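Local structure of ThiJ/PfpI family protein (Francisella tularensis subsp. novicida, 4P5P) at residues P109-A112 with N113-S116; A212-F215 with A216-I219. The protein is a virulence factor of the Hsp31-like branch of the DJ-1/PfpI family and may have glyoxalase III activity. All coordinates share one frame; numbering follows the deposited sequence.

Contact 1 and contact 2 are both local, each formed by consecutive residues, at the start of a helix in contact 1 and within the first turns of one in contact 2, and they lie on opposite sides of the centre of the chain. Their centres are 24 Å apart and their nearest atoms about 13 Å, so they do not touch. Contact 1 caps helix 112-123, which connects the neighbouring parallel strands 95-98 and 127-130; contact 2 lies on helix 212-222, which packs against strands 95-98 and 203-206. Strand 95-98 is thus common to both, leading toward helix 112-123 and packing under contact 2. Ala212 and Phe215 also touch Ile131, which directly precedes Cys132, present here as 3-sulfinoalanine.

Contact 1. Residues P109-A112 with N113-S116; sequences PNNA and NIHS
Asn111 and Ile114 meet through an N-cap: the side-chain OD1 of Asn111 accepts from Ile114 N at 2.8 Å. The amide oxygen is reached in its carbonyl plane, on a lone pair, with an N-H...O angle of 150°. Placing CG opposite the backbone N (chi1 -172°) carries the amide of Asn111 over the first turn, where OD1 also lies 3.0 Å from Asn113 N. An apolar contact lies beside the cap, Asn111 CB to Ile114 CD1 at 3.9 Å.

The imidazole of His115 reaches back over the residues that lead into the helix. Its NE2 donates to Pro109 O at 3.0 Å; the acceptor lies at the ring edge, almost in the ring plane, whereas the donor stands above the carbonyl plane of Pro109. NE2 therefore carries a proton, and the bond should limit rotation of the ring. Over one ring face sits Asn111 O, 3.2 Å above the plane and displaced toward the rim. This same oxygen accepts from His115 N at 3.1 Å, so one carbonyl meets both the backbone and the ring of His115.

The next helical bond runs from Ser116 N to Ala112 O at 3.0 Å. With chi1 at 60°, Ser116 OG turns back toward Ala112 O and Asn113 O; either could take its proton, and only weakly. Asn113 directs its polar end along the helix, OD1 bonding to Lys117 NZ.

Pro109 O takes a second bond from Asn140 ND2, tying this approach to another loop. The cap lies between helices 104-107 and 112-123, with Ile114 packed on Leu85 and Asn111 on Ile47; helix 112-123 then makes the beta-alpha-beta crossover from strand 95-98 to strand 127-130.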
ATOM      1  N   PRO A 109       0.286   0.438 -10.648  1.00 12.25           N
ATOM      2  CA  PRO A 109       0.426  -0.822 -11.403  1.00 13.51           C
ATOM      3  C   PRO A 109       1.610  -0.894 -12.360  1.00 12.81           C
ATOM      4  O   PRO A 109       2.202  -1.957 -12.540  1.00 13.85           O
ATOM      5  CB  PRO A 109      -0.873  -0.900 -12.220  1.00 16.55           C
ATOM      6  CG  PRO A 109      -1.834  -0.053 -11.533  1.00 16.92           C
ATOM      7  CD  PRO A 109      -1.057   1.022 -10.809  1.00 14.47           C
ATOM      8  N   ASN A 110       1.926   0.224 -12.994  1.00 13.06           N
ATOM      9  CA  ASN A 110       2.911   0.200 -14.073  1.00 14.32           C
ATOM     10  C   ASN A 110       4.200   0.928 -13.695  1.00 13.42           C
ATOM     11  O   ASN A 110       5.051   1.185 -14.541  1.00 17.93           O
ATOM     12  CB  ASN A 110       2.263   0.773 -15.326  1.00 17.04           C
ATOM     13  CG  ASN A 110       1.092  -0.086 -15.801  1.00 17.16           C
ATOM     14  OD1 ASN A 110       1.221  -1.296 -15.916  1.00 20.56           O
ATOM     15  ND2 ASN A 110      -0.078   0.519 -15.969  1.00 21.65           N
ATOM     16  N   ASN A 111       4.379   1.202 -12.405  1.00 13.22           N
ATOM     17  CA  ASN A 111       5.557   1.931 -11.962  1.00 11.78           C
ATOM     18  C   ASN A 111       6.808   1.053 -11.980  1.00 12.01           C
ATOM     19  O   ASN A 111       6.867   0.040 -11.278  1.00 11.80           O
ATOM     20  CB  ASN A 111       5.342   2.485 -10.558  1.00 12.82           C
ATOM     21  CG  ASN A 111       6.460   3.401 -10.130  1.00 12.15           C
ATOM     22  OD1 ASN A 111       7.488   2.945  -9.626  1.00 11.42           O
ATOM     23  ND2 ASN A 111       6.280   4.704 -10.352  1.00 13.35           N
ATOM     24  N   ALA A 112       7.817   1.450 -12.757  1.00 12.41           N
ATOM     25  CA  ALA A 112       9.031   0.651 -12.900  1.00 12.75           C
ATOM     26  C   ALA A 112       9.803   0.519 -11.592  1.00 11.91           C
ATOM     27  O   ALA A 112      10.381  -0.523 -11.312  1.00 12.66           O
ATOM     28  CB  ALA A 112       9.907   1.243 -13.955  1.00 13.98           C
ATOM     29  N   ASN A 113       9.838   1.578 -10.800  1.00 10.69           N
ATOM     30  CA  ASN A 113      10.559   1.517  -9.545  1.00 11.22           C
ATOM     31  C   ASN A 113       9.877   0.593  -8.553  1.00 10.66           C
ATOM     32  O   ASN A 113      10.559  -0.073  -7.773  1.00 11.25           O
ATOM     33  CB  ASN A 113      10.724   2.911  -8.946  1.00 11.86           C
ATOM     34  CG  ASN A 113      11.904   3.653  -9.530  1.00 14.03           C
ATOM     35  OD1 ASN A 113      13.051   3.445  -9.120  1.00 15.86           O
ATOM     36  ND2 ASN A 113      11.638   4.507 -10.502  1.00 15.50           N
ATOM     37  N   ILE A 114       8.546   0.542  -8.572  1.00  9.51           N
ATOM     38  CA  ILE A 114       7.873  -0.436  -7.735  1.00 10.13           C
ATOM     39  C   ILE A 114       8.309  -1.839  -8.164  1.00 10.10           C
ATOM     40  O   ILE A 114       8.683  -2.673  -7.337  1.00 10.44           O
ATOM     41  CB  ILE A 114       6.343  -0.304  -7.814  1.00 11.48           C
ATOM     42  CG1 ILE A 114       5.885   0.935  -7.063  1.00 11.30           C
ATOM     43  CG2 ILE A 114       5.664  -1.547  -7.229  1.00 11.63           C
ATOM     44  CD1 ILE A 114       4.353   1.133  -7.086  1.00 11.38           C
ATOM     45  N   HIS A 115       8.279  -2.099  -9.462  1.00 11.21           N
ATOM     46  CA  HIS A 115       8.618  -3.441  -9.951  1.00 12.00           C
ATOM     47  C   HIS A 115      10.019  -3.864  -9.526  1.00 11.83           C
ATOM     48  O   HIS A 115      10.199  -4.944  -8.962  1.00 12.85           O
ATOM     49  CB  HIS A 115       8.519  -3.514 -11.480  1.00 12.19           C
ATOM     50  CG  HIS A 115       7.155  -3.216 -12.025  1.00 12.85           C
ATOM     51  ND1 HIS A 115       6.919  -3.044 -13.373  1.00 12.83           N
ATOM     52  CD2 HIS A 115       5.962  -3.033 -11.405  1.00 12.11           C
ATOM     53  CE1 HIS A 115       5.633  -2.790 -13.561  1.00 13.65           C
ATOM     54  NE2 HIS A 115       5.036  -2.764 -12.385  1.00 12.24           N
ATOM     55  N   SER A 116      11.014  -3.008  -9.755  1.00 12.55           N
ATOM     56  CA  SER A 116      12.395  -3.375  -9.448  1.00 12.38           C
ATOM     57  C   SER A 116      12.648  -3.430  -7.936  1.00 12.36           C
ATOM     58  O   SER A 116      13.364  -4.315  -7.458  1.00 13.83           O
ATOM     59  CB  SER A 116      13.391  -2.415 -10.117  1.00 12.05           C
ATOM     60  OG  SER A 116      13.234  -1.081  -9.702  1.00 13.51           O
TER

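Contact 2. Residues A212-F215 with A216-I219; sequences ATDF and AKAI
The first two turns of helix 212-222 bring Phe215 and Ile219, one turn apart, together on the buried flank. The delta methyl of Ile219 sits over the centre of the phenyl ring: CD1 lies 3.6 Å from the Phe215 ring centroid, only 14° off the ring normal, a CH-pi contact. CG of Phe215 opposite its backbone N (chi1 175°) swings the ring toward the later turn, beneath that methyl. CZ is the nearest ring atom, 3.6 Å from Ile219 CD1.

On the outer flank, Lys217 extends back along the helix, its chain fully stretched beyond CG. It runs beside Thr213, with CE 3.5 Å from Thr213 CG2, while NZ makes a salt bridge with Asp214 OD1 at 3.4 Å, a weak bond by its length.

Beneath these side chains, i to i+4 bonds hold the backbone: Ala216 N to Ala212 O, Lys217 N to Thr213 O, Ala218 N to Asp214 O and Ile219 N to Phe215 O, each at 3.0 Å.

Phe215 and Ile219 both touch Ile97 of strand 95-98, and Phe215 adds Ile204 and Ala206 of strand 203-206. Ala216 fits against helix 26-35. This amphipathic helix, apolar toward the sheet and charged on its outer flank, is typical of the layered alpha/beta architecture of flavodoxin-like proteins.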
ATOM      1  N   ALA A 212      -6.155  -2.455   8.793  1.00 15.76           N
ATOM      2  CA  ALA A 212      -4.853  -1.823   8.976  1.00 16.34           C
ATOM      3  C   ALA A 212      -4.100  -2.313  10.218  1.00 16.58           C
ATOM      4  O   ALA A 212      -2.878  -2.494  10.180  1.00 17.60           O
ATOM      5  CB  ALA A 212      -5.025  -0.310   9.042  1.00 17.00           C
ATOM      6  N   THR A 213      -4.820  -2.498  11.321  1.00 18.73           N
ATOM      7  CA  THR A 213      -4.209  -2.937  12.575  1.00 21.21           C
ATOM      8  C   THR A 213      -3.563  -4.306  12.438  1.00 20.03           C
ATOM      9  O   THR A 213      -2.382  -4.484  12.751  1.00 19.44           O
ATOM     10  CB  THR A 213      -5.253  -2.979  13.719  1.00 24.01           C
ATOM     11  OG1 THR A 213      -5.639  -1.645  14.055  1.00 26.15           O
ATOM     12  CG2 THR A 213      -4.696  -3.649  14.961  1.00 25.40           C
ATOM     13  N   ASP A 214      -4.336  -5.278  11.970  1.00 19.11           N
ATOM     14  CA  ASP A 214      -3.836  -6.634  11.849  1.00 19.12           C
ATOM     15  C   ASP A 214      -2.780  -6.732  10.750  1.00 17.51           C
ATOM     16  O   ASP A 214      -1.894  -7.575  10.805  1.00 18.01           O
ATOM     17  CB  ASP A 214      -4.985  -7.595  11.567  1.00 23.00           C
ATOM     18  CG  ASP A 214      -5.674  -8.075  12.837  1.00 27.01           C
ATOM     19  OD1 ASP A 214      -5.403  -7.531  13.931  1.00 28.53           O
ATOM     20  OD2 ASP A 214      -6.499  -9.004  12.740  1.00 29.20           O
ATOM     21  N   PHE A 215      -2.898  -5.861   9.757  1.00 15.31           N
ATOM     22  CA  PHE A 215      -1.915  -5.748   8.686  1.00 13.60           C
ATOM     23  C   PHE A 215      -0.567  -5.408   9.293  1.00 13.26           C
ATOM     24  O   PHE A 215       0.434  -6.086   9.042  1.00 13.47           O
ATOM     25  CB  PHE A 215      -2.387  -4.680   7.685  1.00 12.88           C
ATOM     26  CG  PHE A 215      -1.417  -4.358   6.567  1.00 11.77           C
ATOM     27  CD1 PHE A 215      -1.016  -5.316   5.658  1.00 12.31           C
ATOM     28  CD2 PHE A 215      -0.995  -3.041   6.373  1.00 10.86           C
ATOM     29  CE1 PHE A 215      -0.175  -4.988   4.612  1.00 13.43           C
ATOM     30  CE2 PHE A 215      -0.156  -2.711   5.334  1.00 12.39           C
ATOM     31  CZ  PHE A 215       0.246  -3.674   4.455  1.00 13.36           C
ATOM     32  N   ALA A 216      -0.554  -4.358  10.111  1.00 13.99           N
ATOM     33  CA  ALA A 216       0.674  -3.914  10.758  1.00 15.29           C
ATOM     34  C   ALA A 216       1.241  -4.987  11.681  1.00 16.09           C
ATOM     35  O   ALA A 216       2.458  -5.188  11.741  1.00 17.79           O
ATOM     36  CB  ALA A 216       0.420  -2.633  11.541  1.00 16.48           C
ATOM     37  N   LYS A 217       0.358  -5.651  12.425  1.00 16.73           N
ATOM     38  CA  LYS A 217       0.774  -6.732  13.309  1.00 19.23           C
ATOM     39  C   LYS A 217       1.513  -7.826  12.538  1.00 19.06           C
ATOM     40  O   LYS A 217       2.571  -8.298  12.964  1.00 20.04           O
ATOM     41  CB  LYS A 217      -0.428  -7.345  14.032  1.00 25.15           C
ATOM     42  CG  LYS A 217      -1.077  -6.443  15.070  1.00 31.11           C
ATOM     43  CD  LYS A 217      -2.344  -7.086  15.632  1.00 35.70           C
ATOM     44  CE  LYS A 217      -3.015  -6.209  16.681  1.00 38.49           C
ATOM     45  NZ  LYS A 217      -4.348  -6.745  17.081  1.00 41.10           N
ATOM     46  N   ALA A 218       0.948  -8.223  11.403  1.00 18.58           N
ATOM     47  CA  ALA A 218       1.536  -9.262  10.566  1.00 19.91           C
ATOM     48  C   ALA A 218       2.905  -8.845  10.018  1.00 18.55           C
ATOM     49  O   ALA A 218       3.847  -9.631   9.995  1.00 20.63           O
ATOM     50  CB  ALA A 218       0.606  -9.592   9.440  1.00 20.32           C
ATOM     51  N   ILE A 219       3.005  -7.596   9.585  1.00 17.50           N
ATOM     52  CA  ILE A 219       4.262  -7.086   9.079  1.00 17.45           C
ATOM     53  C   ILE A 219       5.330  -7.135  10.157  1.00 18.97           C
ATOM     54  O   ILE A 219       6.437  -7.619   9.924  1.00 19.05           O
ATOM     55  CB  ILE A 219       4.094  -5.641   8.587  1.00 16.31           C
ATOM     56  CG1 ILE A 219       3.217  -5.609   7.332  1.00 16.68           C
ATOM     57  CG2 ILE A 219       5.451  -5.001   8.287  1.00 15.99           C
ATOM     58  CD1 ILE A 219       2.750  -4.230   6.967  1.00 16.44           C
TER